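Local atomic coordinates of IroE protein (Escherichia coli, PDB entry 2GZS), a protein that catalyses the hydrolysis of the siderophore enterobactin and its glucosylated forms, preferring the iron-free compounds and usually cutting the trilactone once to give linear trimers. Residues R57-L62 with S254-L259; V29-P34 with V73-G78; S8-F13 with L62-S67. One frame throughout, in Å; residues are numbered along the deposited sequence.

Contact 1 (R57-L62 with S254-L259); sequences RLDDEL and SFRQAL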
loop_
_atom_site.group_PDB
_atom_site.type_symbol
_atom_site.label_atom_id
_atom_site.label_comp_id
_atom_site.label_asym_id
_atom_site.label_seq_id
_atom_site.Cartn_x
_atom_site.Cartn_y
_atom_site.Cartn_z
ATOM N N ARG A 57 -8.904 -7.943 9.147
ATOM C CA ARG A 57 -8.899 -6.888 10.200
ATOM C C ARG A 57 -9.936 -5.837 9.841
ATOM O O ARG A 57 -10.167 -4.937 10.649
ATOM C CB ARG A 57 -7.497 -6.281 10.285
ATOM C CG ARG A 57 -6.423 -7.203 10.832
ATOM C CD ARG A 57 -5.027 -6.752 10.458
ATOM N NE ARG A 57 -4.003 -7.413 11.237
ATOM C CZ ARG A 57 -3.591 -8.637 11.353
ATOM N NH1 ARG A 57 -4.155 -9.626 10.656
ATOM N NH2 ARG A 57 -2.582 -8.921 12.194
ATOM N N LEU A 58 -10.567 -5.867 8.670
ATOM C CA LEU A 58 -11.528 -4.847 8.289
ATOM C C LEU A 58 -12.817 -5.072 9.065
ATOM O O LEU A 58 -13.225 -6.222 9.174
ATOM C CB LEU A 58 -11.716 -4.898 6.778
ATOM C CG LEU A 58 -12.458 -3.776 6.107
ATOM C CD1 LEU A 58 -11.655 -2.480 6.287
ATOM C CD2 LEU A 58 -12.684 -4.042 4.599
ATOM N N ASP A 59 -13.353 -3.984 9.631
ATOM C CA ASP A 59 -14.536 -4.213 10.477
ATOM C C ASP A 59 -15.493 -3.032 10.244
ATOM O O ASP A 59 -15.121 -2.019 9.664
ATOM C CB ASP A 59 -14.209 -4.387 11.951
ATOM C CG ASP A 59 -13.437 -3.246 12.575
ATOM O OD1 ASP A 59 -13.513 -2.088 12.133
ATOM O OD2 ASP A 59 -12.676 -3.498 13.535
ATOM N N ASP A 60 -16.720 -3.273 10.761
ATOM C CA ASP A 60 -17.751 -2.275 10.487
ATOM C C ASP A 60 -17.422 -0.936 11.150
ATOM O O ASP A 60 -17.854 0.071 10.569
ATOM C CB ASP A 60 -19.135 -2.786 10.936
ATOM C CG ASP A 60 -19.950 -3.537 9.905
ATOM O OD1 ASP A 60 -19.653 -3.503 8.690
ATOM O OD2 ASP A 60 -20.941 -4.211 10.307
ATOM N N GLU A 61 -16.756 -0.892 12.318
ATOM C CA GLU A 61 -16.482 0.416 12.928
ATOM C C GLU A 61 -15.589 1.244 11.997
ATOM O O GLU A 61 -15.816 2.418 11.847
ATOM C CB GLU A 61 -15.760 0.447 14.292
ATOM C CG GLU A 61 -15.389 1.823 14.798
ATOM C CD GLU A 61 -14.006 2.413 14.940
ATOM O OE1 GLU A 61 -12.994 1.992 14.287
ATOM O OE2 GLU A 61 -13.877 3.413 15.758
ATOM N N LEU A 62 -14.557 0.671 11.355
ATOM C CA LEU A 62 -13.769 1.436 10.419
ATOM C C LEU A 62 -14.595 1.866 9.205
ATOM O O LEU A 62 -14.507 3.014 8.840
ATOM C CB LEU A 62 -12.535 0.595 9.965
ATOM C CG LEU A 62 -11.649 1.320 8.924
ATOM C CD1 LEU A 62 -10.927 2.543 9.376
ATOM C CD2 LEU A 62 -10.626 0.293 8.430
ATOM N N SER A 254 -1.397 1.554 10.731
ATOM C CA SER A 254 -0.966 2.197 9.482
ATOM C C SER A 254 -2.026 1.922 8.371
ATOM O O SER A 254 -2.279 2.901 7.672
ATOM C CB SER A 254 0.449 1.699 9.139
ATOM O OG SER A 254 0.464 0.342 8.765
ATOM N N PHE A 255 -2.570 0.713 8.314
ATOM C CA PHE A 255 -3.548 0.552 7.195
ATOM C C PHE A 255 -4.792 1.365 7.534
ATOM O O PHE A 255 -5.399 1.946 6.633
ATOM C CB PHE A 255 -3.820 -0.919 6.942
ATOM C CG PHE A 255 -5.032 -1.601 7.505
ATOM C CD1 PHE A 255 -6.340 -1.401 6.978
ATOM C CD2 PHE A 255 -4.942 -2.498 8.560
ATOM C CE1 PHE A 255 -7.444 -2.047 7.509
ATOM C CE2 PHE A 255 -6.046 -3.107 9.109
ATOM C CZ PHE A 255 -7.324 -2.898 8.587
ATOM N N ARG A 256 -5.214 1.357 8.800
ATOM C CA ARG A 256 -6.483 2.085 9.081
ATOM C C ARG A 256 -6.269 3.550 8.939
ATOM O O ARG A 256 -7.112 4.292 8.406
ATOM C CB ARG A 256 -6.934 1.676 10.490
ATOM C CG ARG A 256 -7.423 0.253 10.558
ATOM C CD ARG A 256 -7.847 -0.030 12.013
ATOM N NE ARG A 256 -7.823 -1.467 12.233
ATOM C CZ ARG A 256 -8.903 -2.147 12.581
ATOM N NH1 ARG A 256 -10.009 -1.428 12.729
ATOM N NH2 ARG A 256 -8.765 -3.457 12.752
ATOM N N GLN A 257 -5.148 4.122 9.376
ATOM C CA GLN A 257 -4.914 5.541 9.255
ATOM C C GLN A 257 -4.754 5.956 7.786
ATOM O O GLN A 257 -5.172 7.034 7.411
ATOM C CB GLN A 257 -3.730 6.011 10.143
ATOM C CG GLN A 257 -3.543 7.534 10.073
ATOM C CD GLN A 257 -4.714 8.272 10.729
ATOM O OE1 GLN A 257 -4.911 8.143 11.939
ATOM N NE2 GLN A 257 -5.515 9.013 9.976
ATOM N N ALA A 258 -4.173 5.050 6.970
ATOM C CA ALA A 258 -4.118 5.372 5.534
ATOM C C ALA A 258 -5.531 5.456 4.931
ATOM O O ALA A 258 -5.752 6.391 4.178
ATOM C CB ALA A 258 -3.244 4.318 4.836
ATOM N N LEU A 259 -6.340 4.481 5.292
ATOM C CA LEU A 259 -7.735 4.616 4.761
ATOM C C LEU A 259 -8.383 5.903 5.242
ATOM O O LEU A 259 -9.059 6.624 4.520
ATOM C CB LEU A 259 -8.503 3.378 5.195
ATOM C CG LEU A 259 -8.214 2.107 4.432
ATOM C CD1 LEU A 259 -8.724 0.849 5.126
ATOM C CD2 LEU A 259 -8.851 2.206 3.008
#

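Contact 2 (V29-P34 with V73-G78); sequences VWTAVP and VIVAVG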
loop_
_atom_site.group_PDB
_atom_site.type_symbol
_atom_site.label_atom_id
_atom_site.label_comp_id
_atom_site.label_asym_id
_atom_site.label_seq_id
_atom_site.Cartn_x
_atom_site.Cartn_y
_atom_site.Cartn_z
ATOM N N VAL A 29 -8.065 -10.955 -4.992
ATOM C CA VAL A 29 -8.160 -9.505 -4.877
ATOM C C VAL A 29 -9.610 -9.179 -4.490
ATOM O O VAL A 29 -10.548 -9.559 -5.216
ATOM C CB VAL A 29 -7.775 -8.797 -6.180
ATOM C CG1 VAL A 29 -7.971 -7.277 -6.062
ATOM C CG2 VAL A 29 -6.331 -9.212 -6.502
ATOM N N TRP A 30 -9.747 -8.501 -3.361
ATOM C CA TRP A 30 -11.080 -8.089 -2.916
ATOM C C TRP A 30 -11.245 -6.603 -3.221
ATOM O O TRP A 30 -10.369 -5.757 -2.961
ATOM C CB TRP A 30 -11.304 -8.282 -1.431
ATOM C CG TRP A 30 -11.329 -9.685 -0.964
ATOM C CD1 TRP A 30 -12.471 -10.436 -0.802
ATOM C CD2 TRP A 30 -10.234 -10.537 -0.582
ATOM N NE1 TRP A 30 -12.131 -11.697 -0.345
ATOM C CE2 TRP A 30 -10.756 -11.769 -0.209
ATOM C CE3 TRP A 30 -8.832 -10.301 -0.550
ATOM C CZ2 TRP A 30 -9.958 -12.810 0.216
ATOM C CZ3 TRP A 30 -8.030 -11.366 -0.123
ATOM C CH2 TRP A 30 -8.585 -12.594 0.241
ATOM N N THR A 31 -12.388 -6.257 -3.807
ATOM C CA THR A 31 -12.750 -4.871 -4.035
ATOM C C THR A 31 -13.941 -4.504 -3.147
ATOM O O THR A 31 -14.993 -5.168 -3.252
ATOM C CB THR A 31 -13.057 -4.592 -5.512
ATOM O OG1 THR A 31 -11.896 -4.945 -6.294
ATOM C CG2 THR A 31 -13.253 -3.106 -5.768
ATOM N N ALA A 32 -13.810 -3.537 -2.265
ATOM C CA ALA A 32 -14.835 -3.064 -1.366
ATOM C C ALA A 32 -15.285 -1.708 -1.875
ATOM O O ALA A 32 -14.519 -0.762 -1.914
ATOM C CB ALA A 32 -14.352 -2.979 0.097
ATOM N N VAL A 33 -16.579 -1.602 -2.284
ATOM C CA VAL A 33 -17.118 -0.370 -2.855
ATOM C C VAL A 33 -18.102 0.237 -1.845
ATOM O O VAL A 33 -18.948 -0.537 -1.352
ATOM C CB VAL A 33 -17.864 -0.634 -4.172
ATOM C CG1 VAL A 33 -18.463 0.633 -4.717
ATOM C CG2 VAL A 33 -16.943 -1.251 -5.253
ATOM N N PRO A 34 -18.017 1.504 -1.537
ATOM C CA PRO A 34 -18.961 2.103 -0.575
ATOM C C PRO A 34 -20.412 1.978 -1.081
ATOM O O PRO A 34 -20.659 2.017 -2.277
ATOM C CB PRO A 34 -18.544 3.549 -0.534
ATOM C CG PRO A 34 -17.078 3.548 -0.964
ATOM C CD PRO A 34 -17.034 2.500 -2.047
ATOM N N VAL A 73 -12.994 3.434 -2.302
ATOM C CA VAL A 73 -12.883 2.042 -2.740
ATOM C C VAL A 73 -11.601 1.398 -2.150
ATOM O O VAL A 73 -10.563 2.091 -2.151
ATOM C CB VAL A 73 -12.895 1.940 -4.259
ATOM C CG1 VAL A 73 -12.660 0.565 -4.841
ATOM C CG2 VAL A 73 -14.297 2.443 -4.771
ATOM N N ILE A 74 -11.756 0.185 -1.671
ATOM C CA ILE A 74 -10.596 -0.488 -1.038
ATOM C C ILE A 74 -10.287 -1.696 -1.901
ATOM O O ILE A 74 -11.157 -2.550 -2.165
ATOM C CB ILE A 74 -10.973 -0.939 0.365
ATOM C CG1 ILE A 74 -11.565 0.214 1.206
ATOM C CG2 ILE A 74 -9.772 -1.591 1.000
ATOM C CD1 ILE A 74 -11.870 -0.229 2.626
ATOM N N VAL A 75 -9.051 -1.834 -2.367
ATOM C CA VAL A 75 -8.655 -2.994 -3.158
ATOM C C VAL A 75 -7.615 -3.738 -2.337
ATOM O O VAL A 75 -6.493 -3.221 -2.217
ATOM C CB VAL A 75 -8.100 -2.647 -4.553
ATOM C CG1 VAL A 75 -7.707 -3.899 -5.301
ATOM C CG2 VAL A 75 -9.131 -1.821 -5.327
ATOM N N ALA A 76 -7.965 -4.882 -1.774
ATOM C CA ALA A 76 -7.018 -5.630 -0.947
ATOM C C ALA A 76 -6.412 -6.705 -1.831
ATOM O O ALA A 76 -7.087 -7.610 -2.312
ATOM C CB ALA A 76 -7.779 -6.251 0.215
ATOM N N VAL A 77 -5.089 -6.547 -2.079
ATOM C CA VAL A 77 -4.423 -7.449 -3.049
ATOM C C VAL A 77 -3.780 -8.566 -2.225
ATOM O O VAL A 77 -2.710 -8.300 -1.605
ATOM C CB VAL A 77 -3.396 -6.692 -3.866
ATOM C CG1 VAL A 77 -2.726 -7.601 -4.892
ATOM C CG2 VAL A 77 -4.123 -5.487 -4.526
ATOM N N GLY A 78 -4.399 -9.736 -2.184
ATOM C CA GLY A 78 -3.916 -10.846 -1.392
ATOM C C GLY A 78 -3.562 -12.058 -2.242
ATOM O O GLY A 78 -3.351 -11.874 -3.452
#

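Contact 3 (S8-F13 with L62-S67); sequences SVFYHF and LLKQLS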
loop_
_atom_site.group_PDB
_atom_site.type_symbol
_atom_site.label_atom_id
_atom_site.label_comp_id
_atom_site.label_asym_id
_atom_site.label_seq_id
_atom_site.Cartn_x
_atom_site.Cartn_y
_atom_site.Cartn_z
ATOM N N SER A 8 -21.495 -5.980 4.488
ATOM C CA SER A 8 -21.556 -4.860 5.402
ATOM C C SER A 8 -22.653 -3.893 4.958
ATOM O O SER A 8 -22.911 -3.727 3.739
ATOM C CB SER A 8 -20.230 -4.117 5.509
ATOM O OG SER A 8 -20.354 -2.927 6.227
ATOM N N VAL A 9 -23.291 -3.256 5.961
ATOM C CA VAL A 9 -24.262 -2.280 5.498
ATOM C C VAL A 9 -23.588 -1.102 4.854
ATOM O O VAL A 9 -24.176 -0.292 4.147
ATOM C CB VAL A 9 -25.141 -1.807 6.680
ATOM C CG1 VAL A 9 -26.127 -2.855 7.079
ATOM C CG2 VAL A 9 -24.251 -1.451 7.888
ATOM N N PHE A 10 -22.262 -0.866 5.068
ATOM C CA PHE A 10 -21.612 0.313 4.580
ATOM C C PHE A 10 -20.957 0.161 3.183
ATOM O O PHE A 10 -20.729 1.136 2.519
ATOM C CB PHE A 10 -20.502 0.673 5.614
ATOM C CG PHE A 10 -21.100 1.227 6.934
ATOM C CD1 PHE A 10 -21.659 2.473 6.948
ATOM C CD2 PHE A 10 -21.049 0.398 8.049
ATOM C CE1 PHE A 10 -22.185 2.945 8.164
ATOM C CE2 PHE A 10 -21.579 0.844 9.256
ATOM C CZ PHE A 10 -22.162 2.089 9.249
ATOM N N TYR A 11 -20.681 -1.087 2.832
ATOM C CA TYR A 11 -19.844 -1.414 1.665
ATOM C C TYR A 11 -20.277 -2.756 1.086
ATOM O O TYR A 11 -20.782 -3.620 1.776
ATOM C CB TYR A 11 -18.371 -1.610 2.093
ATOM C CG TYR A 11 -17.447 -0.452 2.112
ATOM C CD1 TYR A 11 -17.502 0.527 3.109
ATOM C CD2 TYR A 11 -16.475 -0.265 1.113
ATOM C CE1 TYR A 11 -16.687 1.644 3.195
ATOM C CE2 TYR A 11 -15.647 0.851 1.191
ATOM C CZ TYR A 11 -15.719 1.798 2.206
ATOM O OH TYR A 11 -14.897 2.898 2.266
ATOM N N HIS A 12 -20.081 -2.955 -0.215
ATOM C CA HIS A 12 -20.311 -4.249 -0.849
ATOM C C HIS A 12 -18.990 -4.743 -1.457
ATOM O O HIS A 12 -18.159 -3.959 -1.837
ATOM C CB HIS A 12 -21.350 -4.204 -1.970
ATOM C CG HIS A 12 -21.282 -3.200 -3.054
ATOM N ND1 HIS A 12 -21.564 -1.876 -2.892
ATOM C CD2 HIS A 12 -20.956 -3.329 -4.375
ATOM C CE1 HIS A 12 -21.448 -1.184 -4.018
ATOM N NE2 HIS A 12 -21.069 -2.079 -4.909
ATOM N N PHE A 13 -18.887 -6.035 -1.550
ATOM C CA PHE A 13 -17.577 -6.616 -1.885
ATOM C C PHE A 13 -17.668 -7.563 -3.056
ATOM O O PHE A 13 -18.655 -8.248 -3.247
ATOM C CB PHE A 13 -17.138 -7.464 -0.695
ATOM C CG PHE A 13 -16.955 -6.683 0.570
ATOM C CD1 PHE A 13 -15.707 -6.229 0.917
ATOM C CD2 PHE A 13 -18.079 -6.420 1.377
ATOM C CE1 PHE A 13 -15.570 -5.511 2.091
ATOM C CE2 PHE A 13 -17.908 -5.700 2.546
ATOM C CZ PHE A 13 -16.664 -5.236 2.893
ATOM N N LEU A 62 -14.557 0.671 11.355
ATOM C CA LEU A 62 -13.769 1.436 10.419
ATOM C C LEU A 62 -14.595 1.866 9.205
ATOM O O LEU A 62 -14.507 3.014 8.840
ATOM C CB LEU A 62 -12.535 0.595 9.965
ATOM C CG LEU A 62 -11.649 1.320 8.924
ATOM C CD1 LEU A 62 -10.927 2.543 9.376
ATOM C CD2 LEU A 62 -10.626 0.293 8.430
ATOM N N LEU A 63 -15.385 0.929 8.672
ATOM C CA LEU A 63 -16.201 1.325 7.505
ATOM C C LEU A 63 -17.192 2.462 7.810
ATOM O O LEU A 63 -17.304 3.295 6.936
ATOM C CB LEU A 63 -16.892 0.068 6.979
ATOM C CG LEU A 63 -15.957 -1.107 6.553
ATOM C CD1 LEU A 63 -16.792 -2.253 5.953
ATOM C CD2 LEU A 63 -14.890 -0.644 5.570
ATOM N N LYS A 64 -17.753 2.396 9.018
ATOM C CA LYS A 64 -18.639 3.484 9.464
ATOM C C LYS A 64 -17.903 4.795 9.491
ATOM O O LYS A 64 -18.324 5.812 8.978
ATOM C CB LYS A 64 -19.204 3.073 10.820
ATOM C CG LYS A 64 -19.998 4.199 11.497
ATOM C CD LYS A 64 -20.520 3.621 12.820
ATOM C CE LYS A 64 -21.187 4.655 13.703
ATOM N NZ LYS A 64 -20.257 5.296 14.682
ATOM N N GLN A 65 -16.674 4.802 10.075
ATOM C CA GLN A 65 -15.949 6.058 10.172
ATOM C C GLN A 65 -15.510 6.634 8.818
ATOM O O GLN A 65 -15.486 7.777 8.491
ATOM C CB GLN A 65 -14.724 5.867 11.110
ATOM C CG GLN A 65 -13.969 7.155 11.397
ATOM C CD GLN A 65 -14.828 8.162 12.209
ATOM O OE1 GLN A 65 -15.523 7.687 13.114
ATOM N NE2 GLN A 65 -14.750 9.424 11.858
ATOM N N LEU A 66 -15.059 5.689 7.924
ATOM C CA LEU A 66 -14.772 6.118 6.561
ATOM C C LEU A 66 -15.928 6.790 5.851
ATOM O O LEU A 66 -15.776 7.717 5.076
ATOM C CB LEU A 66 -14.329 4.898 5.709
ATOM C CG LEU A 66 -13.010 4.237 6.161
ATOM C CD1 LEU A 66 -12.754 3.028 5.253
ATOM C CD2 LEU A 66 -11.807 5.142 6.123
ATOM N N SER A 67 -17.098 6.217 6.221
ATOM C CA SER A 67 -18.304 6.752 5.562
ATOM C C SER A 67 -18.709 8.098 6.143
ATOM O O SER A 67 -19.646 8.755 5.673
ATOM C CB SER A 67 -19.394 5.693 5.759
ATOM O OG SER A 67 -19.094 4.457 5.169
HETATM O O HOH W 1 -20.319 3.890 2.846
#

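Contact 1 (R57-L62 with S254-L259)
Arg256, Leu62 and Phe255 carry this contact, in which the helix 247-262 of an alpha/beta-hydrolase fold lies against the turn leading into the short helix 60-66. The Arg256 chain runs extended from CG to NE, and its two halves do different work. Its aliphatic root meets Leu62, whose CD2 lies 3.8 Å from Arg256 CG. That same CG sits over the centre of the Phe255 ring, so ring, methylene and leucine methyl follow one another in van der Waals contact. Leu62 CG is anti to the backbone N (chi1 178°) and directed at the helix, where CD2 makes the contact. The CD2 methyl also touches the CD1 branch of Leu259 at 3.9 Å, the two leucines crossing at about a right angle, and approaches Phe255 CE1 at 4.1 Å. At the other end of the ring, Arg57 lays CB 3.7 Å from Phe255 CE2, while its far end leads away from residues 254-259; its side chain also touches Phe251 and Asn252 of this helix.

The far half of Arg256 is polar. Its guanidinium receives Asp59 OD2 at its edge and in its plane, the carboxylate turned by 62° against it, in a salt bridge whose hydrogen bond is long and weak, NH1 lying 3.5 Å from OD2. Arg57 O comes to 2.9 Å from Arg256 NH2, at too poor an angle for a hydrogen bond, though its partial charge would probably still favour the guanidinium. Helix 247-262 is in turn packed on the central sheet, where Phe255 touches Trp146 and Leu259 touches Leu46 and Met48. Asp59 is also the N-cap of helix 60-66: its OD1 accepts from Leu62 N at 3.1 Å, the N-H arriving nearly along the C-O axis.

Contact 2 (V29-P34 with V73-G78)
Trp30 and Ala76 face each other as a hydrogen-bonded pair, and so do Ala32 and Ile74, in two neighbouring antiparallel strands of the alpha/beta-hydrolase sheet. Each pair closes a ring of two bonds. Trp30 N gives to Ala76 O at 3.0 Å, and Ala76 N returns to Trp30 O at 2.8 Å; Ala32 N reaches Ile74 O at 2.8 Å and Ile74 N reaches Ala32 O at 2.9 Å. Each of these carbonyls also takes a CA-H...O contact across the gap, an example being Val75 CA at 3.3 Å from Trp30 O. The alternate residues use their backbone on the other side of each strand: Val29, Thr31 and Val33 bond to Thr16, Ser14 and His12 of strand 11-19, whereas Val73 bonds to Pro44 and Leu46 of strand 43-48.

Mostly apolar side chains lie on both faces. On the face of Val29, Thr31, Val75 and Val77, the closer contacts are diagonal: Val29 CG1 presses on Val75 CG1 at 3.5 Å, tighter than usual for two carbons, and Thr31 CG2 meets CG1 of Val73, at the start of its strand, at 3.8 Å. Helix 117-132 covers this side through Ile128, Val132 and Phe120. On the reverse face Ala32 CB and Ile74 CB stand side by side, 4.0 Å apart, and the Trp30 indole turns its edge to Gly78 CA, a place where a beta carbon would crowd CZ3.

The backbone N and O atoms of both pairs are answered by one another, so four main-chain bonds join the strands directly. The chemistry implies a buried seam held by main-chain bonds, at which the antiparallel edge of the sheet meets its parallel body.

Contact 3 (S8-F13 with L62-S67)
Phe10 places CG beside its backbone N and anti to the carbonyl carbon (chi1 -72°), and Leu63 does likewise (chi1 -58°), setting Phe10 CG near Lys64 N and Leu63 CG near Tyr11 CD1. The contact joins the turn before strand 11-19, and the start of that outermost strand of the alpha/beta-hydrolase sheet, to the short helix 60-66. Lys64 CA stands over the centre of the Phe10 ring, 3.8 Å from its centroid and only 10° off the normal, a CH-pi contact. The lysine chain then runs on side by side with the ring, CB lying 3.5 Å from Phe10 CZ. An alanine in place of Phe10 would probably leave the backbone and CB of Lys64 without their aromatic cover and open a gap beside Ser67.

Leu63 fits between several partners. Its CD2 branch lies over one face of Tyr11, offset toward the rim, 3.8 Å from CE1, while CD1 comes to 3.6 Å from Ser8 OG. Tyr11 continues toward Leu66, crossing it at about a right angle with OH 3.7 Å from CD1; that hydroxyl is hydrogen-bonded to Pro72 O. Ser8 forms an ST turn, its OG accepting from Phe10 N, and is also bonded to Asp60 OD1, which ties the turn to the first residue of the helix.

The direct contact is made by van der Waals touches, and a water adds a polar link. This water molecule donates to Phe10 O at 2.8 Å and to Ser67 OG at 2.7 Å. Ser67 OG in turn donates to Leu63 O at 2.8 Å, and Ser67 N meets the same oxygen from the opposite face of the carbonyl plane.

Helix 60-66 is shared: Leu62 lies in a segment of both contact 1 and contact 3, though it does its packing in contact 1; their centres are about 10 Å apart, and Asp60 OD1 lies 2.6 Å from Ser8 OG between them. Contact 2 is about 12 Å, centre to centre, from each of the others. It meets contact 1 where Leu259 CD2 packs on Ile74 CG1 at 3.8 Å, and contact 3 where Val33 N approaches His12 O at 2.9 Å. Only contact 1 comes near the catalytic end: the Arg57 side chain is about 8 Å from that of the active-site His247 and about 9 Å from the bound diisopropyl phosphonate.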